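Local coordinates for protein carnitinyl-CoA dehydratase (Mycobacterium avium, PDB 3R9S) that probably catalyses the dehydration of carnitinyl-CoA, as an enzyme of the crotonase (enoyl-CoA hydratase/isomerase) family, at residues Ala44-Gln49 with His98-Pro103. Residues are numbered along the deposited sequence; the frame is centred on the assembly and turned at random.
Sequences ALEEAQ and HFIDKP. With EDO (1,2-ethanediol), chain E.
Gln49 and Asp101 grip each other through two hydrogen bonds that together use both ends of the glutamine amide. Asp101 N donates to Gln49 OE1 at 2.7 Å, and Gln49 NE2 reaches Asp101 OD2, also at 2.7 Å, from above the carboxylate plane; the two flat groups are turned 51° apart. The amide gets there because the glutamine chain leaves anti to its own nitrogen and then bends at chi2 (72°). Gln49 CB packs against Ile100 CG2 at 3.7 Å. One turn back along the helix, Glu46 OE1, in one of two conformers, accepts a nearly straight bond of 2.8 Å from His98 NE2, lying in the plane of the imidazole at its edge; the bond may therefore not be permanent. Leu45 covers one face of the same ring in a CH-pi contact, with CB 4.1 Å from the centroid, while its CD2 meets Ile100 CD1 at 3.7 Å. Toward the helix C-terminus, the bent chain of Lys102 brings NZ to Ala48 O, to which it donates at 2.8 Å; a water bridges Gln49 O and this ammonium, its bond to NZ being weak. Second-shell partners fix the polar ends: His98 ND1 is hydrogen-bonded to Gly94 O, Trp90 stacks on the imidazole, Arg216 forms a salt bridge with Asp101 OD1, and Val54 O shares Lys102 NZ. Leu45, Ala48 and Ile100 all rest on Val57 of strand 56-61. The contact thus fastens helix 35-50 to the loop leading into strand 104-108, which runs parallel beside 56-61 in the central sheet of the crotonase fold.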
loop_
_atom_site.group_PDB
_atom_site.type_symbol
_atom_site.label_atom_id
_atom_site.label_comp_id
_atom_site.label_asym_id
_atom_site.label_seq_id
_atom_site.Cartn_x
_atom_site.Cartn_y
_atom_site.Cartn_z
ATOM N N ALA A 44 16.212 -5.140 26.363
ATOM C CA ALA A 44 15.695 -6.476 26.049
ATOM C C ALA A 44 15.731 -6.775 24.540
ATOM O O ALA A 44 16.056 -7.898 24.132
ATOM C CB ALA A 44 14.281 -6.663 26.614
ATOM N N LEU A 45 15.399 -5.799 23.700
ATOM C CA LEU A 45 15.463 -6.040 22.247
ATOM C C LEU A 45 16.889 -6.342 21.820
ATOM O O LEU A 45 17.112 -7.212 20.986
ATOM C CB LEU A 45 14.965 -4.848 21.434
ATOM C CG LEU A 45 13.494 -4.775 21.054
ATOM C CD1 LEU A 45 13.258 -3.494 20.247
ATOM C CD2 LEU A 45 13.060 -5.991 20.265
ATOM N N GLU A 46 17.847 -5.605 22.390
ATOM C CA GLU A 46 19.237 -5.796 22.010
ATOM C C GLU A 46 19.732 -7.154 22.539
ATOM O O GLU A 46 20.467 -7.846 21.841
ATOM C CB GLU A 46 20.100 -4.608 22.465
ATOM C CG GLU A 46 21.409 -4.421 21.691
ATOM C CD GLU A 46 21.246 -3.958 20.231
ATOM O OE1 GLU A 46 20.161 -4.112 19.604
ATOM O OE2 GLU A 46 22.258 -3.448 19.699
ATOM N N GLU A 47 19.291 -7.571 23.722
ATOM C CA GLU A 47 19.646 -8.915 24.198
ATOM C C GLU A 47 19.010 -9.976 23.290
ATOM O O GLU A 47 19.642 -10.983 23.002
ATOM C CB GLU A 47 19.263 -9.140 25.663
ATOM N N ALA A 48 17.781 -9.746 22.820
ATOM C CA ALA A 48 17.154 -10.679 21.870
ATOM C C ALA A 48 17.935 -10.829 20.565
ATOM O O ALA A 48 18.056 -11.943 20.054
ATOM C CB ALA A 48 15.713 -10.293 21.565
ATOM N N GLN A 49 18.452 -9.725 20.035
ATOM C CA GLN A 49 19.183 -9.733 18.753
ATOM C C GLN A 49 20.450 -10.588 18.799
ATOM O O GLN A 49 20.797 -11.257 17.821
ATOM C CB GLN A 49 19.557 -8.290 18.350
ATOM C CG GLN A 49 20.586 -8.125 17.211
ATOM C CD GLN A 49 20.040 -8.476 15.819
ATOM O OE1 GLN A 49 18.838 -8.624 15.633
ATOM N NE2 GLN A 49 20.938 -8.595 14.836
ATOM N N HIS A 98 14.443 0.671 16.138
ATOM C CA HIS A 98 15.371 -0.306 16.667
ATOM C C HIS A 98 15.141 -1.605 15.927
ATOM O O HIS A 98 14.495 -2.521 16.428
ATOM C CB HIS A 98 15.123 -0.473 18.164
ATOM C CG HIS A 98 16.169 -1.270 18.879
ATOM N ND1 HIS A 98 16.232 -1.331 20.253
ATOM C CD2 HIS A 98 17.208 -2.008 18.418
ATOM C CE1 HIS A 98 17.254 -2.093 20.607
ATOM N NE2 HIS A 98 17.866 -2.508 19.515
ATOM N N PHE A 99 15.657 -1.665 14.707
ATOM C CA PHE A 99 15.528 -2.863 13.916
ATOM C C PHE A 99 16.341 -3.980 14.529
ATOM O O PHE A 99 17.523 -3.803 14.847
ATOM C CB PHE A 99 16.002 -2.641 12.493
ATOM C CG PHE A 99 15.893 -3.868 11.631
ATOM C CD1 PHE A 99 14.703 -4.170 10.999
ATOM C CD2 PHE A 99 16.984 -4.732 11.478
ATOM C CE1 PHE A 99 14.587 -5.296 10.206
ATOM C CE2 PHE A 99 16.875 -5.886 10.692
ATOM C CZ PHE A 99 15.668 -6.159 10.050
ATOM N N ILE A 100 15.703 -5.126 14.695
ATOM C CA ILE A 100 16.420 -6.359 14.958
ATOM C C ILE A 100 15.984 -7.419 13.951
ATOM O O ILE A 100 14.909 -7.339 13.369
ATOM C CB ILE A 100 16.212 -6.877 16.398
ATOM C CG1 ILE A 100 14.729 -7.129 16.688
ATOM C CG2 ILE A 100 16.827 -5.906 17.446
ATOM C CD1 ILE A 100 14.523 -8.279 17.711
ATOM N N ASP A 101 16.830 -8.430 13.789
ATOM C CA ASP A 101 16.632 -9.490 12.805
ATOM C C ASP A 101 15.498 -10.429 13.178
ATOM O O ASP A 101 14.946 -11.096 12.313
ATOM C CB ASP A 101 17.920 -10.327 12.674
ATOM C CG ASP A 101 19.046 -9.568 12.027
ATOM O OD1 ASP A 101 18.798 -8.826 11.036
ATOM O OD2 ASP A 101 20.194 -9.726 12.486
ATOM N N LYS A 102 15.196 -10.504 14.472
ATOM C CA LYS A 102 14.238 -11.461 14.994
ATOM C C LYS A 102 12.829 -10.871 14.812
ATOM O O LYS A 102 12.622 -9.687 15.053
ATOM C CB LYS A 102 14.486 -11.713 16.492
ATOM C CG LYS A 102 15.666 -12.629 16.954
ATOM C CD LYS A 102 16.743 -12.950 15.958
ATOM C CE LYS A 102 18.128 -13.078 16.629
ATOM N NZ LYS A 102 18.159 -13.783 17.945
ATOM N N PRO A 103 11.849 -11.701 14.424
ATOM C CA PRO A 103 10.468 -11.235 14.305
ATOM C C PRO A 103 9.884 -10.713 15.608
ATOM O O PRO A 103 10.086 -11.330 16.664
ATOM C CB PRO A 103 9.712 -12.490 13.857
ATOM C CG PRO A 103 10.587 -13.613 14.198
ATOM C CD PRO A 103 11.971 -13.119 14.041
HETATM C C1 EDO E . 10.333 -3.354 16.399
HETATM O O1 EDO E . 9.971 -4.457 15.552
HETATM C C2 EDO E . 11.811 -3.115 16.260
HETATM O O2 EDO E . 12.501 -4.200 16.879
HETATM O O HOH W 1 21.155 -13.759 17.376
#